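Local coordinates for general secretion pathway protein D (Pseudomonas aeruginosa, PDB 4E9J) that forms the outer-membrane channel of a type II secretion system that exports proteins such as elastase, represented here by the N-terminal periplasmic domains N0, N1 and N2, at residues E127-I132 with N149-S154; R116-Q121 with A158-I163; Q37-E40 with T45-V48. One frame throughout, in Å; residues are numbered along the deposited sequence.

Interaction 1 (E127-I132 with N149-S154)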
ATOM      1  N   GLU A 127      -0.247   9.306   8.596  1.00 29.02           N
ATOM      2  CA  GLU A 127       1.042   9.947   8.355  1.00 28.10           C
ATOM      3  C   GLU A 127       2.249   9.126   8.850  1.00 31.22           C
ATOM      4  O   GLU A 127       3.353   9.364   8.371  1.00 30.42           O
ATOM      5  CB  GLU A 127       1.035  11.353   8.952  1.00 29.55           C
ATOM      6  CG  GLU A 127       0.026  12.250   8.256  1.00 37.66           C
ATOM      7  CD  GLU A 127      -0.167  13.627   8.854  1.00 62.50           C
ATOM      8  OE1 GLU A 127       0.535  13.947   9.840  1.00 42.05           O
ATOM      9  OE2 GLU A 127      -1.019  14.389   8.333  1.00 54.17           O
ATOM     10  N   LEU A 128       2.067   8.197   9.823  1.00 27.45           N
ATOM     11  CA  LEU A 128       3.170   7.379  10.321  1.00 26.73           C
ATOM     12  C   LEU A 128       3.361   6.122   9.475  1.00 30.07           C
ATOM     13  O   LEU A 128       4.484   5.647   9.415  1.00 30.66           O
ATOM     14  CB  LEU A 128       2.959   6.996  11.801  1.00 26.50           C
ATOM     15  CG  LEU A 128       2.752   8.166  12.780  1.00 30.78           C
ATOM     16  CD1 LEU A 128       2.495   7.655  14.164  1.00 31.97           C
ATOM     17  CD2 LEU A 128       3.993   9.095  12.835  1.00 33.77           C
ATOM     18  N   ILE A 129       2.306   5.615   8.797  1.00 28.38           N
ATOM     19  CA  ILE A 129       2.341   4.372   7.993  1.00 30.03           C
ATOM     20  C   ILE A 129       3.558   4.282   7.031  1.00 34.69           C
ATOM     21  O   ILE A 129       4.291   3.285   7.075  1.00 33.40           O
ATOM     22  CB  ILE A 129       0.989   4.158   7.229  1.00 34.88           C
ATOM     23  CG1 ILE A 129      -0.219   3.894   8.182  1.00 37.65           C
ATOM     24  CG2 ILE A 129       1.131   3.073   6.135  1.00 37.28           C
ATOM     25  CD1 ILE A 129      -0.650   2.455   8.432  1.00 49.94           C
ATOM     26  N   PRO A 130       3.821   5.279   6.147  1.00 32.04           N
ATOM     27  CA  PRO A 130       5.004   5.142   5.262  1.00 30.85           C
ATOM     28  C   PRO A 130       6.342   5.167   6.011  1.00 33.00           C
ATOM     29  O   PRO A 130       7.348   4.670   5.496  1.00 30.71           O
ATOM     30  CB  PRO A 130       4.866   6.286   4.247  1.00 32.49           C
ATOM     31  CG  PRO A 130       3.629   7.060   4.636  1.00 38.08           C
ATOM     32  CD  PRO A 130       3.111   6.557   5.940  1.00 33.92           C
ATOM     33  N   LEU A 131       6.358   5.712   7.241  1.00 28.44           N
ATOM     34  CA  LEU A 131       7.592   5.768   8.022  1.00 27.62           C
ATOM     35  C   LEU A 131       7.857   4.458   8.784  1.00 32.91           C
ATOM     36  O   LEU A 131       8.995   4.182   9.150  1.00 31.60           O
ATOM     37  CB  LEU A 131       7.525   6.942   8.984  1.00 27.47           C
ATOM     38  CG  LEU A 131       7.055   8.285   8.377  1.00 31.30           C
ATOM     39  CD1 LEU A 131       7.073   9.356   9.424  1.00 31.57           C
ATOM     40  CD2 LEU A 131       7.891   8.682   7.160  1.00 33.82           C
ATOM     41  N   ILE A 132       6.822   3.655   9.026  1.00 32.02           N
ATOM     42  CA  ILE A 132       7.010   2.397   9.746  1.00 32.72           C
ATOM     43  C   ILE A 132       6.969   1.190   8.814  1.00 34.37           C
ATOM     44  O   ILE A 132       7.453   0.136   9.203  1.00 32.98           O
ATOM     45  CB  ILE A 132       6.049   2.257  10.965  1.00 36.61           C
ATOM     46  CG1 ILE A 132       4.584   2.322  10.546  1.00 38.35           C
ATOM     47  CG2 ILE A 132       6.373   3.341  12.031  1.00 38.18           C
ATOM     48  CD1 ILE A 132       3.650   1.802  11.569  1.00 54.51           C
ATOM     49  N   ASN A 149      -7.671   5.873  15.821  1.00 34.36           N
ATOM     50  CA  ASN A 149      -6.334   6.424  15.583  1.00 33.01           C
ATOM     51  C   ASN A 149      -5.263   5.406  16.019  1.00 33.75           C
ATOM     52  O   ASN A 149      -4.321   5.707  16.769  1.00 32.12           O
ATOM     53  CB  ASN A 149      -6.130   7.807  16.214  1.00 33.46           C
ATOM     54  CG  ASN A 149      -5.054   8.576  15.497  1.00 44.35           C
ATOM     55  OD1 ASN A 149      -5.146   8.784  14.289  1.00 35.51           O
ATOM     56  ND2 ASN A 149      -4.024   9.034  16.180  1.00 35.87           N
ATOM     57  N   ALA A 150      -5.455   4.174  15.535  1.00 29.71           N
ATOM     58  CA  ALA A 150      -4.610   3.059  15.869  1.00 29.58           C
ATOM     59  C   ALA A 150      -4.093   2.364  14.624  1.00 31.73           C
ATOM     60  O   ALA A 150      -4.658   2.495  13.533  1.00 31.52           O
ATOM     61  CB  ALA A 150      -5.389   2.071  16.746  1.00 30.70           C
ATOM     62  N   LEU A 151      -3.003   1.623  14.808  1.00 28.33           N
ATOM     63  CA  LEU A 151      -2.359   0.804  13.783  1.00 29.17           C
ATOM     64  C   LEU A 151      -2.523  -0.654  14.206  1.00 30.97           C
ATOM     65  O   LEU A 151      -2.374  -0.934  15.379  1.00 30.27           O
ATOM     66  CB  LEU A 151      -0.840   1.086  13.763  1.00 29.94           C
ATOM     67  CG  LEU A 151      -0.391   2.426  13.236  1.00 36.84           C
ATOM     68  CD1 LEU A 151       1.082   2.661  13.541  1.00 36.68           C
ATOM     69  CD2 LEU A 151      -0.637   2.535  11.744  1.00 40.61           C
ATOM     70  N   ILE A 152      -2.725  -1.566  13.267  1.00 28.05           N
ATOM     71  CA  ILE A 152      -2.725  -3.000  13.537  1.00 28.95           C
ATOM     72  C   ILE A 152      -1.446  -3.509  12.902  1.00 32.96           C
ATOM     73  O   ILE A 152      -1.292  -3.341  11.701  1.00 32.05           O
ATOM     74  CB  ILE A 152      -3.918  -3.767  12.965  1.00 32.08           C
ATOM     75  CG1 ILE A 152      -5.212  -3.346  13.630  1.00 31.59           C
ATOM     76  CG2 ILE A 152      -3.691  -5.307  13.166  1.00 34.47           C
ATOM     77  CD1 ILE A 152      -6.428  -3.658  12.822  1.00 34.26           C
ATOM     78  N   ILE A 153      -0.547  -4.118  13.691  1.00 29.04           N
ATOM     79  CA  ILE A 153       0.706  -4.701  13.199  1.00 29.60           C
ATOM     80  C   ILE A 153       0.758  -6.200  13.520  1.00 31.37           C
ATOM     81  O   ILE A 153       0.481  -6.568  14.650  1.00 28.91           O
ATOM     82  CB  ILE A 153       1.921  -4.000  13.871  1.00 33.69           C
ATOM     83  CG1 ILE A 153       1.832  -2.470  13.679  1.00 36.19           C
ATOM     84  CG2 ILE A 153       3.270  -4.597  13.355  1.00 34.59           C
ATOM     85  CD1 ILE A 153       3.201  -1.680  13.493  1.00 48.58           C
ATOM     86  N   SER A 154       1.221  -7.024  12.573  1.00 27.72           N
ATOM     87  CA  SER A 154       1.468  -8.442  12.804  1.00 29.53           C
ATOM     88  C   SER A 154       2.954  -8.747  12.646  1.00 35.71           C
ATOM     89  O   SER A 154       3.518  -8.435  11.614  1.00 37.55           O
ATOM     90  CB  SER A 154       0.667  -9.338  11.871  1.00 30.29           C
ATOM     91  OG  SER A 154      -0.716  -9.169  12.104  1.00 32.77           O
TER

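Interaction 2 (R116-Q121 with A158-I163)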
ATOM      1  N   ARG A 116      -1.026  -7.039  17.005  1.00 28.73           N
ATOM      2  CA  ARG A 116      -1.200  -6.048  18.053  1.00 28.54           C
ATOM      3  C   ARG A 116      -1.780  -4.733  17.529  1.00 32.85           C
ATOM      4  O   ARG A 116      -1.361  -4.282  16.470  1.00 31.75           O
ATOM      5  CB  ARG A 116       0.165  -5.750  18.704  1.00 27.38           C
ATOM      6  CG  ARG A 116      -0.009  -5.015  20.017  1.00 33.49           C
ATOM      7  CD  ARG A 116       1.284  -4.612  20.643  1.00 34.77           C
ATOM      8  NE  ARG A 116       2.019  -5.763  21.165  1.00 45.32           N
ATOM      9  CZ  ARG A 116       3.169  -5.684  21.815  1.00 56.79           C
ATOM     10  NH1 ARG A 116       3.748  -4.500  22.013  1.00 40.38           N
ATOM     11  NH2 ARG A 116       3.768  -6.790  22.255  1.00 45.46           N
ATOM     12  N   VAL A 117      -2.726  -4.117  18.262  1.00 29.52           N
ATOM     13  CA  VAL A 117      -3.277  -2.804  17.939  1.00 28.81           C
ATOM     14  C   VAL A 117      -2.457  -1.804  18.755  1.00 33.59           C
ATOM     15  O   VAL A 117      -2.293  -1.981  19.962  1.00 33.47           O
ATOM     16  CB  VAL A 117      -4.781  -2.692  18.281  1.00 31.88           C
ATOM     17  CG1 VAL A 117      -5.309  -1.294  17.957  1.00 31.39           C
ATOM     18  CG2 VAL A 117      -5.601  -3.735  17.537  1.00 30.84           C
ATOM     19  N   ILE A 118      -1.924  -0.777  18.102  1.00 31.44           N
ATOM     20  CA  ILE A 118      -1.082   0.253  18.722  1.00 31.09           C
ATOM     21  C   ILE A 118      -1.830   1.553  18.586  1.00 35.71           C
ATOM     22  O   ILE A 118      -2.024   2.013  17.471  1.00 34.59           O
ATOM     23  CB  ILE A 118       0.321   0.337  18.044  1.00 35.05           C
ATOM     24  CG1 ILE A 118       1.053  -1.022  18.143  1.00 36.46           C
ATOM     25  CG2 ILE A 118       1.182   1.419  18.705  1.00 35.78           C
ATOM     26  CD1 ILE A 118       2.464  -1.076  17.495  1.00 44.75           C
ATOM     27  N   GLN A 119      -2.288   2.144  19.683  1.00 34.25           N
ATOM     28  CA  GLN A 119      -2.973   3.423  19.586  1.00 34.74           C
ATOM     29  C   GLN A 119      -1.898   4.511  19.491  1.00 38.73           C
ATOM     30  O   GLN A 119      -0.834   4.374  20.081  1.00 36.69           O
ATOM     31  CB  GLN A 119      -3.874   3.656  20.803  1.00 36.71           C
ATOM     32  CG  GLN A 119      -4.825   4.841  20.619  1.00 47.84           C
ATOM     33  CD  GLN A 119      -6.156   4.576  21.259  1.00 62.37           C
ATOM     34  OE1 GLN A 119      -6.344   4.817  22.449  1.00 58.23           O
ATOM     35  NE2 GLN A 119      -7.090   4.020  20.502  1.00 52.38           N
ATOM     36  N   VAL A 120      -2.135   5.512  18.647  1.00 37.23           N
ATOM     37  CA  VAL A 120      -1.237   6.663  18.428  1.00 37.05           C
ATOM     38  C   VAL A 120      -1.936   7.859  19.067  1.00 39.13           C
ATOM     39  O   VAL A 120      -3.119   8.072  18.841  1.00 38.52           O
ATOM     40  CB  VAL A 120      -0.955   6.857  16.919  1.00 40.77           C
ATOM     41  CG1 VAL A 120      -0.068   8.069  16.667  1.00 40.91           C
ATOM     42  CG2 VAL A 120      -0.304   5.595  16.341  1.00 40.14           C
ATOM     43  N   GLN A 121      -1.211   8.622  19.872  1.00 37.12           N
ATOM     44  CA  GLN A 121      -1.768   9.737  20.631  1.00 37.77           C
ATOM     45  C   GLN A 121      -1.899  11.074  19.911  1.00 40.37           C
ATOM     46  O   GLN A 121      -2.985  11.640  19.910  1.00 41.29           O
ATOM     47  CB  GLN A 121      -0.924   9.939  21.913  1.00 39.97           C
ATOM     48  N   ALA A 158       8.752  -9.635  20.012  1.00 45.07           N
ATOM     49  CA  ALA A 158       9.932  -8.785  20.240  1.00 45.60           C
ATOM     50  C   ALA A 158      10.081  -7.726  19.155  1.00 47.98           C
ATOM     51  O   ALA A 158      10.554  -6.629  19.429  1.00 47.71           O
ATOM     52  CB  ALA A 158      11.188  -9.634  20.313  1.00 46.62           C
ATOM     53  N   ASN A 159       9.653  -8.052  17.932  1.00 44.63           N
ATOM     54  CA  ASN A 159       9.711  -7.103  16.817  1.00 44.11           C
ATOM     55  C   ASN A 159       8.640  -6.016  16.984  1.00 45.47           C
ATOM     56  O   ASN A 159       8.912  -4.844  16.702  1.00 45.23           O
ATOM     57  CB  ASN A 159       9.534  -7.815  15.485  1.00 45.76           C
ATOM     58  N   ILE A 160       7.432  -6.399  17.478  1.00 39.66           N
ATOM     59  CA  ILE A 160       6.353  -5.432  17.668  1.00 37.77           C
ATOM     60  C   ILE A 160       6.756  -4.402  18.732  1.00 42.42           C
ATOM     61  O   ILE A 160       6.508  -3.225  18.524  1.00 40.61           O
ATOM     62  CB  ILE A 160       4.982  -6.066  17.982  1.00 38.87           C
ATOM     63  CG1 ILE A 160       4.566  -7.048  16.874  1.00 37.87           C
ATOM     64  CG2 ILE A 160       3.922  -4.941  18.176  1.00 38.58           C
ATOM     65  CD1 ILE A 160       3.265  -7.710  17.030  1.00 41.66           C
ATOM     66  N   ALA A 161       7.376  -4.835  19.849  1.00 41.09           N
ATOM     67  CA  ALA A 161       7.842  -3.935  20.913  1.00 41.41           C
ATOM     68  C   ALA A 161       8.809  -2.891  20.357  1.00 42.08           C
ATOM     69  O   ALA A 161       8.731  -1.724  20.742  1.00 39.51           O
ATOM     70  CB  ALA A 161       8.510  -4.744  22.037  1.00 42.34           C
ATOM     71  N   ARG A 162       9.713  -3.313  19.440  1.00 39.58           N
ATOM     72  CA  ARG A 162      10.689  -2.410  18.818  1.00 39.19           C
ATOM     73  C   ARG A 162       9.974  -1.372  17.962  1.00 41.53           C
ATOM     74  O   ARG A 162      10.301  -0.189  18.059  1.00 38.97           O
ATOM     75  CB  ARG A 162      11.729  -3.182  17.985  1.00 41.12           C
ATOM     76  N   ILE A 163       8.955  -1.796  17.174  1.00 40.06           N
ATOM     77  CA  ILE A 163       8.180  -0.865  16.337  1.00 39.45           C
ATOM     78  C   ILE A 163       7.359   0.090  17.217  1.00 42.04           C
ATOM     79  O   ILE A 163       7.225   1.267  16.884  1.00 40.95           O
ATOM     80  CB  ILE A 163       7.329  -1.622  15.283  1.00 42.65           C
ATOM     81  CG1 ILE A 163       8.235  -2.340  14.278  1.00 43.42           C
ATOM     82  CG2 ILE A 163       6.354  -0.659  14.536  1.00 43.50           C
ATOM     83  CD1 ILE A 163       7.553  -3.439  13.511  1.00 47.81           C
TER

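Interaction 3 (Q37-E40 with T45-V48)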
ATOM      1  N   GLN A  37     -14.671 -16.480  19.259  1.00 30.85           N
ATOM      2  CA  GLN A  37     -14.810 -15.276  20.089  1.00 30.29           C
ATOM      3  C   GLN A  37     -15.349 -14.108  19.261  1.00 36.09           C
ATOM      4  O   GLN A  37     -16.169 -13.337  19.757  1.00 35.27           O
ATOM      5  CB  GLN A  37     -13.466 -14.880  20.717  1.00 30.78           C
ATOM      6  CG  GLN A  37     -12.988 -15.794  21.840  1.00 47.17           C
ATOM      7  CD  GLN A  37     -13.922 -15.877  23.022  1.00 67.53           C
ATOM      8  OE1 GLN A  37     -14.220 -16.971  23.501  1.00 59.46           O
ATOM      9  NE2 GLN A  37     -14.417 -14.741  23.531  1.00 62.40           N
ATOM     10  N   ILE A  38     -14.880 -13.961  18.001  1.00 33.21           N
ATOM     11  CA  ILE A  38     -15.366 -12.865  17.157  1.00 32.55           C
ATOM     12  C   ILE A  38     -16.861 -13.077  16.877  1.00 36.85           C
ATOM     13  O   ILE A  38     -17.614 -12.102  16.797  1.00 37.87           O
ATOM     14  CB  ILE A  38     -14.521 -12.714  15.852  1.00 34.64           C
ATOM     15  CG1 ILE A  38     -13.091 -12.190  16.165  1.00 33.81           C
ATOM     16  CG2 ILE A  38     -15.215 -11.774  14.844  1.00 36.68           C
ATOM     17  CD1 ILE A  38     -12.984 -10.705  16.588  1.00 38.96           C
ATOM     18  N   SER A  39     -17.290 -14.334  16.725  1.00 31.50           N
ATOM     19  CA  SER A  39     -18.704 -14.644  16.513  1.00 32.39           C
ATOM     20  C   SER A  39     -19.525 -14.315  17.742  1.00 39.06           C
ATOM     21  O   SER A  39     -20.619 -13.792  17.590  1.00 40.46           O
ATOM     22  CB  SER A  39     -18.921 -16.116  16.180  1.00 33.81           C
ATOM     23  OG  SER A  39     -18.299 -16.438  14.956  1.00 41.49           O
ATOM     24  N   GLU A  40     -19.008 -14.605  18.951  1.00 37.69           N
ATOM     25  CA  GLU A  40     -19.718 -14.301  20.203  1.00 37.50           C
ATOM     26  C   GLU A  40     -19.938 -12.811  20.378  1.00 43.26           C
ATOM     27  O   GLU A  40     -21.035 -12.414  20.774  1.00 45.78           O
ATOM     28  CB  GLU A  40     -18.993 -14.885  21.424  1.00 38.98           C
ATOM     29  N   THR A  45     -22.027 -15.435  12.207  1.00 48.49           N
ATOM     30  CA  THR A  45     -21.753 -16.869  12.188  1.00 48.45           C
ATOM     31  C   THR A  45     -20.868 -17.172  10.960  1.00 48.10           C
ATOM     32  O   THR A  45     -21.177 -16.723   9.853  1.00 47.42           O
ATOM     33  CB  THR A  45     -23.069 -17.650  12.139  1.00 65.72           C
ATOM     34  OG1 THR A  45     -23.939 -17.165  13.166  1.00 69.62           O
ATOM     35  CG2 THR A  45     -22.860 -19.145  12.307  1.00 65.99           C
ATOM     36  N   PHE A  46     -19.782 -17.924  11.159  1.00 41.27           N
ATOM     37  CA  PHE A  46     -18.858 -18.299  10.096  1.00 39.20           C
ATOM     38  C   PHE A  46     -18.781 -19.831   9.970  1.00 42.04           C
ATOM     39  O   PHE A  46     -18.800 -20.517  10.981  1.00 42.06           O
ATOM     40  CB  PHE A  46     -17.444 -17.811  10.411  1.00 40.05           C
ATOM     41  CG  PHE A  46     -17.315 -16.331  10.675  1.00 41.11           C
ATOM     42  CD1 PHE A  46     -17.430 -15.406   9.641  1.00 43.59           C
ATOM     43  CD2 PHE A  46     -17.088 -15.861  11.953  1.00 41.93           C
ATOM     44  CE1 PHE A  46     -17.314 -14.031   9.900  1.00 43.75           C
ATOM     45  CE2 PHE A  46     -16.969 -14.497  12.204  1.00 45.05           C
ATOM     46  CZ  PHE A  46     -17.116 -13.588  11.187  1.00 42.51           C
ATOM     47  N   VAL A  47     -18.606 -20.364   8.763  1.00 37.64           N
ATOM     48  CA  VAL A  47     -18.276 -21.785   8.555  1.00 37.81           C
ATOM     49  C   VAL A  47     -16.777 -21.739   8.282  1.00 41.49           C
ATOM     50  O   VAL A  47     -16.351 -20.962   7.442  1.00 41.87           O
ATOM     51  CB  VAL A  47     -19.048 -22.478   7.408  1.00 41.79           C
ATOM     52  CG1 VAL A  47     -18.508 -23.884   7.173  1.00 41.77           C
ATOM     53  CG2 VAL A  47     -20.530 -22.538   7.725  1.00 41.78           C
ATOM     54  N   VAL A  48     -15.973 -22.482   9.021  1.00 38.51           N
ATOM     55  CA  VAL A  48     -14.526 -22.441   8.871  1.00 39.57           C
ATOM     56  C   VAL A  48     -14.083 -23.608   7.994  1.00 44.85           C
ATOM     57  O   VAL A  48     -14.277 -24.746   8.408  1.00 45.04           O
ATOM     58  CB  VAL A  48     -13.874 -22.463  10.270  1.00 43.22           C
ATOM     59  CG1 VAL A  48     -12.367 -22.523  10.174  1.00 42.60           C
ATOM     60  CG2 VAL A  48     -14.304 -21.241  11.067  1.00 43.17           C
TER
HETATM   61  O   HOH W   1     -18.634 -18.923  14.149  1.00 50.23           O

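Interaction 1 (E127-I132 with N149-S154)
Ile129 and Ile132 on helix 125-132 meet Leu151 and Ile153 on strand 150-155, joining the first helix of the N1 domain to a central strand of its sheet. The chain order strand-helix-strand-strand-helix, with both helices packed on one side of the sheet, fits the KH-like fold known for secretin N1 domains. Over these segments the helix and strand axes come within 10.3 Å and diverge by 30°, so both run roughly the same way.

Leu151 is the shared partner, and its two methyls divide the work. Its CD1 faces Ile132 CD1 tip to tip at 3.3 Å, the two side chains reaching toward each other across the gap. The other methyl, CD2, takes Ile129 from the flank: these side chains slide past one another in opposite senses, so that CD2 lies 3.3 Å from Ile129 CD1 and 3.8 Å from Ile129 CG1. Both 3.3 Å pairs are tighter than ordinary van der Waals contact, which may reflect dense packing or imprecise methyl placement. The unstaggered chi2 of Ile129 (-97°) is open to the same doubt. In Ile132, CG1 sits between the backbone N and the carbonyl carbon (chi1 59°), and the extended arm beyond it carries CD1 to the strand.

Leu142 of strand 141-145 touches both Ile132 and Ile153, while Ile167 of helix 157-171 covers Leu151. Glu127, which takes no part in this contact, forms a salt bridge with Arg184 of the second subunit. The looser end of the contact lies at Ile153, whose CD1 is 4.0 Å from Ile132 CD1.

Interaction 2 (R116-Q121 with A158-I163)
Two torsions direct the Arg116 chain onto Ile160: chi1 of -165° sets CG opposite the backbone N and starts the side chain toward helix 157-171, and the single bend at chi3 (-71°) then turns the guanidinium across the isoleucine methyl. On the helix side, Ile160 has CG1 opposite its carbonyl carbon (chi1 -57°), which leaves the CG2 branch to meet the arginine.

That one methyl does most of the touching. Ile160 CG2 lies 3.6 Å from Arg116 CD and also 3.6 Å from Arg116 NE, and it stands 3.5 Å above the guanidinium plane, displaced toward the rim instead of centred on CZ. The methyl therefore covers one face of the flat group while CB and CD of the arginine curve past the same methyl. Nearer the strand backbone, Ile160 CD1 packs on Arg116 CB at 4.0 Å.

The contact belongs to the N1 domain, whose KH-like fold sets helix 157-171 against the sheet containing strand 114-119. The segment axes run almost parallel, 10.6 Å apart at closest approach. Strand 150-155 pairs antiparallel with strand 114-119 and leads directly into the helix, and the helix then runs in nearly the direction of strand 114-119.

At its polar end, Arg116 is held by two acids, neither of them in these segments: NH1 makes a salt bridge to Glu164, one turn beyond Ile160, and NE makes another to Glu114. With two acids bound at different nitrogens, the guanidinium is probably restricted in rotation, which would keep its face over the methyl. Ile118 continues the apolar surface two residues along the strand, its CD1 approaching Ile160 CG2 at an oblique crossing of the side chains, 4.2 Å away.

Interaction 3 (Q37-E40 with T45-V48)
Ser39 OG, which lies against the Phe46 ring where helix 31-42 meets strand 46-48, is gripped by three polar groups: the carbonyl oxygens of Ile35 and Glu44, and a water molecule. The water donates to Ser39 OG at 2.6 Å and accepts a weak bond from Phe46 N at 3.4 Å. Since the hydroxyl has one proton, the two carbonyls probably share it or alternate, whereas the water uses the oxygen as an acceptor.

With OG beside its own backbone N (chi1 -64°), Ser39 can reach the Ile35 carbonyl one helical turn earlier while still meeting the segment that follows the helix. The same oxygen lies 3.3 Å from Phe46 CD2 and 3.6 Å from Phe46 CE2, approaching the ring obliquely. Ile38 comes from another direction, its CG2 lying at the ring edge, near the plane, 4.2 Å from that same Phe46 CE2. The end of its side chain leads away from the strand, and it packs on Val69 and Phe73 of helix 66-79.

Phe46 thus receives a hydroxyl and a methyl from consecutive residues of one helix, and its ring also stacks with Phe73. Ile35 touches it as well, and Ala91 and Ile93 of the adjoining strand 91-95 pack against it, so the aromatic group lies between helices and sheet. The short connection after the helix is tied back through the Glu44 carbonyl to Ser39. This is a local helix-turn-strand unit of the secretin N0 domain, in which two helices pack against a small mixed sheet with strand 46-48 at its edge.

Overall arrangement
Interaction 3 comes first along the chain, in N0, and closes before the other two begin; its centre lies about 27 Å from the centres of interactions 1 and 2, with nearest atoms about 10 Å apart. Interactions 1 and 2 both belong to N1, their centres about 9 Å apart, and interaction 1 falls within the sequence span bridged by interaction 2. They share a sheet: strands 114-119 and 150-155 are antiparallel neighbours, while helices 125-132 and 157-171 pack on it. Strand 114-119 also pairs in parallel with strand 55-61, so strand pairing links N0 to N1, although interaction 3 sits on a separate three-stranded sheet of N0.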